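Local coordinates for thiosulfate reductase (Thermus thermophilus, PDB 2VPZ), which probably works as a molybdenum oxidoreductase, carrying a molybdopterin guanine dinucleotide cofactor and a 4Fe-4S cluster to reduce sulfur compounds such as polysulfide or thiosulfate, at residues N60-V65 / T88-D93. Sequence-based numbering, arbitrary orientation.
Sequences NRVYKV and TTYDPD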
ATOM      1  N   ASN A  60     -35.900 -14.030 -32.814  1.00 49.40           N
ATOM      2  CA  ASN A  60     -36.833 -13.467 -31.827  1.00 49.30           C
ATOM      3  C   ASN A  60     -36.274 -13.283 -30.420  1.00 48.91           C
ATOM      4  O   ASN A  60     -36.969 -13.555 -29.441  1.00 48.69           O
ATOM      5  CB  ASN A  60     -38.110 -14.327 -31.751  1.00 49.99           C
ATOM      6  CG  ASN A  60     -39.179 -13.904 -32.746  1.00 51.45           C
ATOM      7  OD1 ASN A  60     -40.214 -14.579 -32.914  1.00 54.35           O
ATOM      8  ND2 ASN A  60     -38.943 -12.784 -33.403  1.00 51.60           N
ATOM      9  N   ARG A  61     -35.040 -12.814 -30.302  1.00 47.02           N
ATOM     10  CA  ARG A  61     -34.468 -12.673 -28.976  1.00 46.46           C
ATOM     11  C   ARG A  61     -33.299 -11.676 -28.846  1.00 45.23           C
ATOM     12  O   ARG A  61     -32.293 -11.775 -29.557  1.00 45.54           O
ATOM     13  CB  ARG A  61     -34.052 -14.056 -28.451  1.00 47.24           C
ATOM     14  CG  ARG A  61     -33.055 -14.040 -27.296  1.00 47.22           C
ATOM     15  CD  ARG A  61     -33.627 -14.482 -25.944  1.00 46.86           C
ATOM     16  NE  ARG A  61     -32.545 -14.736 -24.997  1.00 46.49           N
ATOM     17  CZ  ARG A  61     -32.222 -15.916 -24.474  1.00 46.06           C
ATOM     18  NH1 ARG A  61     -32.917 -16.999 -24.794  1.00 46.42           N
ATOM     19  NH2 ARG A  61     -31.178 -16.019 -23.654  1.00 45.01           N
ATOM     20  N   VAL A  62     -33.469 -10.721 -27.936  1.00 43.62           N
ATOM     21  CA  VAL A  62     -32.479  -9.694 -27.652  1.00 43.11           C
ATOM     22  C   VAL A  62     -31.407 -10.245 -26.661  1.00 43.58           C
ATOM     23  O   VAL A  62     -31.677 -10.410 -25.466  1.00 43.68           O
ATOM     24  CB  VAL A  62     -33.190  -8.406 -27.067  1.00 42.45           C
ATOM     25  CG1 VAL A  62     -32.142  -7.393 -26.567  1.00 43.00           C
ATOM     26  CG2 VAL A  62     -34.108  -7.769 -28.145  1.00 41.72           C
ATOM     27  N   TYR A  63     -30.210 -10.544 -27.170  1.00 43.50           N
ATOM     28  CA  TYR A  63     -29.099 -11.085 -26.376  1.00 44.02           C
ATOM     29  C   TYR A  63     -28.242 -10.062 -25.621  1.00 44.40           C
ATOM     30  O   TYR A  63     -27.681 -10.360 -24.550  1.00 43.96           O
ATOM     31  CB  TYR A  63     -28.159 -11.936 -27.265  1.00 44.99           C
ATOM     32  CG  TYR A  63     -28.697 -13.315 -27.583  1.00 46.77           C
ATOM     33  CD1 TYR A  63     -29.339 -13.576 -28.801  1.00 47.36           C
ATOM     34  CD2 TYR A  63     -28.621 -14.346 -26.636  1.00 47.00           C
ATOM     35  CE1 TYR A  63     -29.902 -14.835 -29.071  1.00 48.50           C
ATOM     36  CE2 TYR A  63     -29.178 -15.605 -26.889  1.00 47.59           C
ATOM     37  CZ  TYR A  63     -29.820 -15.847 -28.111  1.00 48.39           C
ATOM     38  OH  TYR A  63     -30.384 -17.069 -28.371  1.00 49.95           O
ATOM     39  N   LYS A  64     -28.161  -8.860 -26.179  1.00 42.16           N
ATOM     40  CA  LYS A  64     -27.348  -7.773 -25.654  1.00 40.51           C
ATOM     41  C   LYS A  64     -27.956  -6.414 -25.993  1.00 40.48           C
ATOM     42  O   LYS A  64     -28.622  -6.225 -27.021  1.00 41.00           O
ATOM     43  CB  LYS A  64     -25.921  -7.871 -26.226  1.00 39.01           C
ATOM     44  CG  LYS A  64     -24.837  -6.991 -25.556  1.00 37.71           C
ATOM     45  CD  LYS A  64     -24.546  -7.434 -24.114  1.00 38.41           C
ATOM     46  CE  LYS A  64     -23.195  -6.931 -23.590  1.00 37.81           C
ATOM     47  NZ  LYS A  64     -23.229  -5.499 -23.169  1.00 40.50           N
ATOM     48  N   VAL A  65     -27.716  -5.453 -25.107  1.00 39.96           N
ATOM     49  CA  VAL A  65     -28.210  -4.091 -25.253  1.00 41.02           C
ATOM     50  C   VAL A  65     -27.024  -3.175 -24.909  1.00 41.42           C
ATOM     51  O   VAL A  65     -26.171  -3.532 -24.103  1.00 41.06           O
ATOM     52  CB  VAL A  65     -29.411  -3.872 -24.269  1.00 41.16           C
ATOM     53  CG1 VAL A  65     -28.984  -2.946 -23.137  1.00 40.48           C
ATOM     54  CG2 VAL A  65     -30.638  -3.333 -25.029  1.00 42.49           C
ATOM     55  N   THR A  88     -37.092 -10.104 -18.744  1.00 34.82           N
ATOM     56  CA  THR A  88     -38.530 -10.214 -18.452  1.00 36.37           C
ATOM     57  C   THR A  88     -39.291 -10.682 -19.726  1.00 37.78           C
ATOM     58  O   THR A  88     -40.290 -11.407 -19.655  1.00 38.24           O
ATOM     59  CB  THR A  88     -39.167  -8.885 -17.954  1.00 36.12           C
ATOM     60  OG1 THR A  88     -38.599  -8.515 -16.702  1.00 37.85           O
ATOM     61  CG2 THR A  88     -40.711  -9.042 -17.828  1.00 36.50           C
ATOM     62  N   THR A  89     -38.792 -10.273 -20.881  1.00 38.11           N
ATOM     63  CA  THR A  89     -39.381 -10.658 -22.144  1.00 37.46           C
ATOM     64  C   THR A  89     -39.241 -12.176 -22.351  1.00 37.49           C
ATOM     65  O   THR A  89     -40.059 -12.783 -23.042  1.00 40.01           O
ATOM     66  CB  THR A  89     -38.686  -9.932 -23.361  1.00 37.08           C
ATOM     67  OG1 THR A  89     -38.620  -8.529 -23.127  1.00 36.09           O
ATOM     68  CG2 THR A  89     -39.440 -10.219 -24.671  1.00 35.91           C
ATOM     69  N   TYR A  90     -38.228 -12.783 -21.733  1.00 38.57           N
ATOM     70  CA  TYR A  90     -37.924 -14.231 -21.863  1.00 38.06           C
ATOM     71  C   TYR A  90     -38.020 -14.995 -20.557  1.00 38.44           C
ATOM     72  O   TYR A  90     -37.244 -15.911 -20.259  1.00 37.61           O
ATOM     73  CB  TYR A  90     -36.564 -14.411 -22.502  1.00 37.51           C
ATOM     74  CG  TYR A  90     -36.363 -13.440 -23.638  1.00 38.07           C
ATOM     75  CD1 TYR A  90     -35.454 -12.380 -23.527  1.00 38.84           C
ATOM     76  CD2 TYR A  90     -37.141 -13.525 -24.797  1.00 38.36           C
ATOM     77  CE1 TYR A  90     -35.328 -11.416 -24.543  1.00 38.11           C
ATOM     78  CE2 TYR A  90     -37.030 -12.574 -25.831  1.00 39.34           C
ATOM     79  CZ  TYR A  90     -36.116 -11.513 -25.700  1.00 39.19           C
ATOM     80  OH  TYR A  90     -35.997 -10.568 -26.703  1.00 37.98           O
ATOM     81  N   ASP A  91     -39.029 -14.594 -19.784  1.00 38.52           N
ATOM     82  CA  ASP A  91     -39.353 -15.160 -18.488  1.00 40.66           C
ATOM     83  C   ASP A  91     -40.592 -16.117 -18.677  1.00 41.19           C
ATOM     84  O   ASP A  91     -41.654 -15.647 -19.095  1.00 41.32           O
ATOM     85  CB  ASP A  91     -39.639 -13.938 -17.555  1.00 41.19           C
ATOM     86  CG  ASP A  91     -40.086 -14.333 -16.121  1.00 42.13           C
ATOM     87  OD1 ASP A  91     -40.159 -15.543 -15.817  1.00 42.38           O
ATOM     88  OD2 ASP A  91     -40.365 -13.394 -15.319  1.00 41.03           O
ATOM     89  N   PRO A  92     -40.451 -17.460 -18.397  1.00 40.87           N
ATOM     90  CA  PRO A  92     -41.525 -18.462 -18.510  1.00 41.16           C
ATOM     91  C   PRO A  92     -42.882 -18.210 -17.761  1.00 41.16           C
ATOM     92  O   PRO A  92     -43.917 -18.878 -18.031  1.00 43.38           O
ATOM     93  CB  PRO A  92     -40.867 -19.797 -18.096  1.00 41.92           C
ATOM     94  CG  PRO A  92     -39.643 -19.365 -17.269  1.00 40.54           C
ATOM     95  CD  PRO A  92     -39.199 -18.074 -17.948  1.00 41.83           C
ATOM     96  N   ASP A  93     -42.835 -17.273 -16.808  1.00 40.62           N
ATOM     97  CA  ASP A  93     -43.977 -16.837 -15.945  1.00 40.70           C
ATOM     98  C   ASP A  93     -44.563 -15.509 -16.458  1.00 39.80           C
ATOM     99  O   ASP A  93     -45.579 -15.009 -15.955  1.00 40.73           O
ATOM    100  CB  ASP A  93     -43.633 -16.576 -14.448  1.00 40.26           C
ATOM    101  CG  ASP A  93     -42.704 -17.637 -13.808  1.00 39.72           C
ATOM    102  OD1 ASP A  93     -42.827 -18.821 -14.119  1.00 40.23           O
ATOM    103  OD2 ASP A  93     -41.880 -17.223 -12.938  1.00 38.68           O
TER
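The backbone N-H of Val62 donates a hydrogen bond to the phenol oxygen of Tyr90, with N to OH at 2.8 Å and a nearly straight N-H...O angle of 171°. A side-chain hydroxyl thus serves as acceptor for the first amide of the strand. The same OH packs against the valine side chain, 3.6 Å from Val62 CB, and lies 3.5 Å from Arg61 CA, so the end of the phenol is pressed close to the backbone of residues 61 and 62. Behind the hydroxyl, the ring is held from both faces. Arg61 CD sits 3.5 Å from the Tyr90 ring centroid, almost on the ring normal, a CH-pi contact; on the opposite face Thr89 CB lies over the centre. The arginine gets its methylene there by a bend at chi2 (110°), and its guanidinium rises away from the ring face, its plane 31° from that of the ring, at a distance that allows at most a weak cation-pi attraction. Tyr63 CE2 approaches one face of that guanidinium, offset toward its rim. With alanine here instead of Tyr90, the Val62 amide is likely to lose this acceptor and Arg61 CD the ring face it rests on. The 4Fe-4S cluster lies about 12 Å from the side chain of Val62. Tyr90 also reaches His509 in another loop, while Val62 touches Ala55 of the adjoining strand 52-57. The contact ties strand 62-67, an outermost strand, within this chain, of the three-stranded antiparallel sheet in the Fe4S4 domain, to the loop between helix 80-84 and strand 99-101.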